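Local coordinates for fructose transport system repressor FruR (Pseudomonas putida, PDB 3O74), which probably acts as a DNA-binding transcriptional regulator of the LacI family, with fructose 1-phosphate as its preferred effector, at residues Ala87-Leu92 against Leu132-Ala137; Ser99-Asp104 against Val258-Arg263. All coordinates share one frame; numbering follows the deposited sequence.

In the fold
The two contacts lie side by side, probably near the interlobe hinge as in LacI-family proteins, their centres about 9 Å apart, and are joined through one sheet. Strand 85-88 of contact 1 neighbours strand 98-102 of contact 2, with probable hydrogen bonds from Asp-89 N to Val-100 O (2.8 Å) and from Val-100 N to Ala-87 O (2.9 Å). Val-134 CG2 of contact 1 also packs 3.1 Å from Asp-104 OD2 of contact 2. Contact 1 faces the cleft: a glycerol, probably from the crystallisation liquor, is hydrogen-bonded to Asp-89 OD1 and Arg-90 NE; such molecules often mark pockets, consistent with the family's effector site. Contact 2 pairs strands 98-102 and 257-266.

Contact 1 of 2, residues Ala87-Leu92 against Leu132-Ala137; sequences AIDRRL and LSVSQA
Across the interlobe cleft of this LacI-family, periplasmic-binding-protein fold, Arg-90 and Arg-91, in the loop after strand 85-88, meet Leu-132, Ser-133 and Val-134 at the start of helix 133-144. That helix follows strand 122-128 of the other lobe, so the contact joins the two halves. No hydrogen bond links the segments; they meet by van der Waals packing alone. In Arg-90, chi1 (-57°) places CG anti to the carbonyl carbon and beside its own backbone N, and the chain runs extended to NE; the guanidinium beyond meets Leu-132. The methyl CD1 of Leu-132 stands 3.6 Å above the guanidinium plane, over its centre, and lies 3.7 Å from Arg-90 NH1. NH1 is also taken up by a salt bridge to Asp-42 OD1 and a hydrogen bond to Ser-66 O, and these two partners would limit the rotation of the flat group against the methyl. Nearer the backbone, Arg-90 CG comes 4.3 Å from Val-134 CG1, while the other methyl of that valine, CG2, lies at 4.3 Å from Asp-89 OD1. Leu-132 holds the N-cap position, and its O accepts Gln-136 N in the first helical turn. At the exposed margin Arg-91 CG and CD touch Ser-133, with Arg-91 CG 3.9 Å from Ser-133 CB.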
# COMPACT_ATOMS: atom_id res chain seq x y z
N ALA B 87 -10.63 3.31 -17.79
CA ALA B 87 -9.21 3.48 -17.47
C ALA B 87 -9.05 4.34 -16.23
O ALA B 87 -9.81 5.28 -16.01
CB ALA B 87 -8.45 4.08 -18.65
N ILE B 88 -8.05 4.02 -15.42
CA ILE B 88 -7.75 4.80 -14.23
C ILE B 88 -6.26 5.13 -14.17
O ILE B 88 -5.42 4.24 -14.32
CB ILE B 88 -8.15 4.05 -12.94
CG1 ILE B 88 -9.67 3.94 -12.84
CG2 ILE B 88 -7.60 4.75 -11.71
CD1 ILE B 88 -10.16 3.34 -11.52
N ASP B 89 -5.95 6.40 -13.96
CA ASP B 89 -4.57 6.87 -13.83
C ASP B 89 -3.79 6.84 -15.15
O ASP B 89 -3.19 7.83 -15.55
CB ASP B 89 -3.82 6.09 -12.75
CG ASP B 89 -2.46 6.68 -12.43
OD1 ASP B 89 -1.58 6.68 -13.32
OD2 ASP B 89 -2.26 7.14 -11.29
N ARG B 90 -3.81 5.69 -15.82
CA ARG B 90 -3.18 5.58 -17.13
C ARG B 90 -4.25 5.52 -18.22
O ARG B 90 -5.02 4.58 -18.29
CB ARG B 90 -2.29 4.35 -17.19
CG ARG B 90 -1.21 4.31 -16.12
CD ARG B 90 -0.40 3.06 -16.27
NE ARG B 90 0.62 2.93 -15.25
CZ ARG B 90 1.43 1.88 -15.16
NH1 ARG B 90 1.32 0.90 -16.04
NH2 ARG B 90 2.35 1.81 -14.20
N ARG B 91 -4.28 6.55 -19.07
CA ARG B 91 -5.34 6.69 -20.06
C ARG B 91 -5.33 5.57 -21.09
O ARG B 91 -4.28 5.05 -21.45
CB ARG B 91 -5.20 8.04 -20.78
CG ARG B 91 -4.02 8.10 -21.74
CD ARG B 91 -4.17 9.25 -22.72
NE ARG B 91 -4.18 10.55 -22.05
CZ ARG B 91 -4.66 11.66 -22.59
NH1 ARG B 91 -5.18 11.64 -23.81
NH2 ARG B 91 -4.62 12.80 -21.90
N LEU B 92 -6.52 5.20 -21.55
CA LEU B 92 -6.63 4.41 -22.76
C LEU B 92 -7.03 5.34 -23.91
O LEU B 92 -7.26 6.53 -23.70
CB LEU B 92 -7.63 3.26 -22.58
CG LEU B 92 -7.21 2.14 -21.62
CD1 LEU B 92 -8.36 1.17 -21.35
CD2 LEU B 92 -6.00 1.39 -22.16
N LEU B 132 4.86 5.00 -21.84
CA LEU B 132 3.52 5.28 -21.31
C LEU B 132 3.12 6.74 -21.48
O LEU B 132 3.95 7.64 -21.41
CB LEU B 132 3.42 4.89 -19.83
CG LEU B 132 3.64 3.43 -19.46
CD1 LEU B 132 3.45 3.25 -17.96
CD2 LEU B 132 2.69 2.54 -20.23
N SER B 133 1.82 6.98 -21.69
CA SER B 133 1.31 8.34 -21.83
C SER B 133 1.51 9.12 -20.53
O SER B 133 1.76 10.32 -20.55
CB SER B 133 -0.17 8.34 -22.21
OG SER B 133 -0.38 7.72 -23.47
N VAL B 134 1.40 8.43 -19.40
CA VAL B 134 1.58 9.10 -18.12
C VAL B 134 3.01 9.63 -17.97
O VAL B 134 3.22 10.74 -17.48
CB VAL B 134 1.20 8.17 -16.93
CG1 VAL B 134 2.13 6.96 -16.85
CG2 VAL B 134 1.20 8.95 -15.63
N SER B 135 3.98 8.85 -18.43
CA SER B 135 5.38 9.24 -18.36
C SER B 135 5.70 10.37 -19.34
O SER B 135 6.47 11.28 -19.02
CB SER B 135 6.29 8.05 -18.65
OG SER B 135 6.10 7.02 -17.68
N GLN B 136 5.11 10.31 -20.53
CA GLN B 136 5.33 11.35 -21.53
C GLN B 136 4.77 12.68 -21.04
O GLN B 136 5.35 13.73 -21.27
CB GLN B 136 4.68 10.97 -22.86
CG GLN B 136 5.25 9.71 -23.48
CD GLN B 136 4.73 9.47 -24.87
OE1 GLN B 136 4.45 8.34 -25.25
NE2 GLN B 136 4.58 10.55 -25.64
N ALA B 137 3.63 12.62 -20.36
CA ALA B 137 2.99 13.82 -19.83
C ALA B 137 3.88 14.48 -18.78
O ALA B 137 4.09 15.69 -18.82
CB ALA B 137 1.63 13.47 -19.22

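Contact 2 of 2, residues Ser99-Asp104 against Val258-Arg263; sequences SVISDD and VHAVGR
Ser-99 to Ser-102 and Val-258 to Val-261 pair in register as adjacent parallel strands of the mixed sheet. The backbone ladder is His-259 N to Ser-99 O, Ile-101 N to His-259 O, Val-261 N to Ile-101 O, and Asp-103 N to Val-261 O; in the last the donor stands above the carbonyl plane. His-259 ND1 adds a weak bond to Ser-99 O, which lies at the ring's edge. On the face bearing Ile-101 and Val-258, Ile-101 CD1 presses to 3.4 Å from Val-258 CG1, tighter than usual for two carbons. Arg-263 closes the end of the pairing. Its CB lies 5.2 Å from Ser-102 CB, and chi1 (-71°) sets CG beside its own backbone N, where it approaches Ser-102 CB at 3.9 Å. CD comes within 3.8 Å of Asp-104 OD1. NE then donates to Asp-104 OD1 over 2.8 Å, with an N-H...O angle of 159°, as the core of a salt bridge. CZ stands 3.4 Å from that oxygen, and NH2 adds a weak bond to it at 3.2 Å. Both bonds thus end on OD1, while OD2 is 4.2 Å from Arg-263 NH2 and has its own salt bridge with Arg-138; the carboxylate and guanidinium planes are 37° apart. Ser-102 OG lies over one guanidinium face, offset toward its rim, and is itself bonded to a water that donates to Gly-262 O. NH1 reaches Met-230 O. Around the pair, helix 234-250 packs on Val-100 and Val-261, strand 85-88 flanks strand 98-102 on the side away from 257-266, and Phe-214 of strand 210-214 touches both Asp-104 and Arg-263.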
# COMPACT_ATOMS: atom_id res chain seq x y z
N SER B 99 -11.52 7.47 -19.68
CA SER B 99 -10.39 7.41 -18.74
C SER B 99 -10.52 8.47 -17.66
O SER B 99 -10.92 9.60 -17.92
CB SER B 99 -9.05 7.59 -19.47
OG SER B 99 -8.89 6.64 -20.52
N VAL B 100 -10.19 8.09 -16.43
CA VAL B 100 -10.11 9.07 -15.35
C VAL B 100 -8.67 9.14 -14.86
O VAL B 100 -8.11 8.15 -14.39
CB VAL B 100 -11.04 8.72 -14.18
CG1 VAL B 100 -11.03 9.83 -13.13
CG2 VAL B 100 -12.46 8.48 -14.68
N ILE B 101 -8.07 10.32 -14.96
CA ILE B 101 -6.65 10.48 -14.68
C ILE B 101 -6.36 11.77 -13.92
O ILE B 101 -7.25 12.58 -13.70
CB ILE B 101 -5.82 10.48 -15.99
CG1 ILE B 101 -6.06 11.75 -16.81
CG2 ILE B 101 -6.14 9.24 -16.83
CD1 ILE B 101 -5.22 11.82 -18.07
N SER B 102 -5.10 11.94 -13.51
CA SER B 102 -4.67 13.19 -12.91
C SER B 102 -4.09 14.11 -13.98
O SER B 102 -3.59 13.64 -15.00
CB SER B 102 -3.65 12.93 -11.80
OG SER B 102 -4.26 12.28 -10.70
N ASP B 103 -4.18 15.41 -13.76
CA ASP B 103 -3.64 16.39 -14.70
C ASP B 103 -2.13 16.47 -14.56
O ASP B 103 -1.59 17.45 -14.03
CB ASP B 103 -4.28 17.76 -14.46
CG ASP B 103 -3.86 18.79 -15.49
OD1 ASP B 103 -3.09 18.45 -16.42
OD2 ASP B 103 -4.31 19.95 -15.38
N ASP B 104 -1.44 15.44 -15.06
CA ASP B 104 -0.02 15.24 -14.79
C ASP B 104 0.92 16.26 -15.43
O ASP B 104 1.90 16.67 -14.82
CB ASP B 104 0.40 13.83 -15.20
CG ASP B 104 -0.13 12.77 -14.25
OD1 ASP B 104 -0.54 13.13 -13.12
OD2 ASP B 104 -0.13 11.59 -14.63
N VAL B 258 -11.15 11.59 -21.92
CA VAL B 258 -10.34 11.67 -20.71
C VAL B 258 -10.92 12.65 -19.70
O VAL B 258 -11.26 13.78 -20.04
CB VAL B 258 -8.90 12.09 -21.05
CG1 VAL B 258 -8.10 12.33 -19.79
CG2 VAL B 258 -8.24 11.04 -21.93
N HIS B 259 -11.05 12.21 -18.45
CA HIS B 259 -11.47 13.09 -17.37
C HIS B 259 -10.29 13.32 -16.45
O HIS B 259 -9.81 12.39 -15.79
CB HIS B 259 -12.63 12.47 -16.58
CG HIS B 259 -13.85 12.20 -17.41
ND1 HIS B 259 -13.92 11.15 -18.29
CD2 HIS B 259 -15.03 12.85 -17.48
CE1 HIS B 259 -15.11 11.16 -18.88
NE2 HIS B 259 -15.80 12.18 -18.41
N ALA B 260 -9.80 14.55 -16.41
CA ALA B 260 -8.60 14.87 -15.65
C ALA B 260 -8.91 15.54 -14.33
O ALA B 260 -9.69 16.48 -14.27
CB ALA B 260 -7.66 15.75 -16.48
N VAL B 261 -8.30 15.04 -13.26
CA VAL B 261 -8.45 15.63 -11.93
C VAL B 261 -7.14 16.26 -11.50
O VAL B 261 -6.08 15.64 -11.59
CB VAL B 261 -8.86 14.57 -10.90
CG1 VAL B 261 -9.02 15.20 -9.52
CG2 VAL B 261 -10.14 13.88 -11.33
N GLY B 262 -7.21 17.50 -11.02
CA GLY B 262 -6.02 18.21 -10.57
C GLY B 262 -5.34 17.51 -9.41
O GLY B 262 -6.00 16.87 -8.58
N ARG B 263 -4.02 17.62 -9.35
CA ARG B 263 -3.26 17.15 -8.19
C ARG B 263 -3.15 18.28 -7.17
O ARG B 263 -3.21 19.45 -7.52
CB ARG B 263 -1.87 16.68 -8.62
CG ARG B 263 -1.86 15.38 -9.41
CD ARG B 263 -0.45 14.92 -9.74
NE ARG B 263 -0.46 13.62 -10.41
CZ ARG B 263 -0.22 12.46 -9.80
NH1 ARG B 263 0.07 12.44 -8.50
NH2 ARG B 263 -0.26 11.33 -10.48
O HOH W 1 -5.59 13.97 -8.89
O HOH W 2 -2.51 18.77 -11.48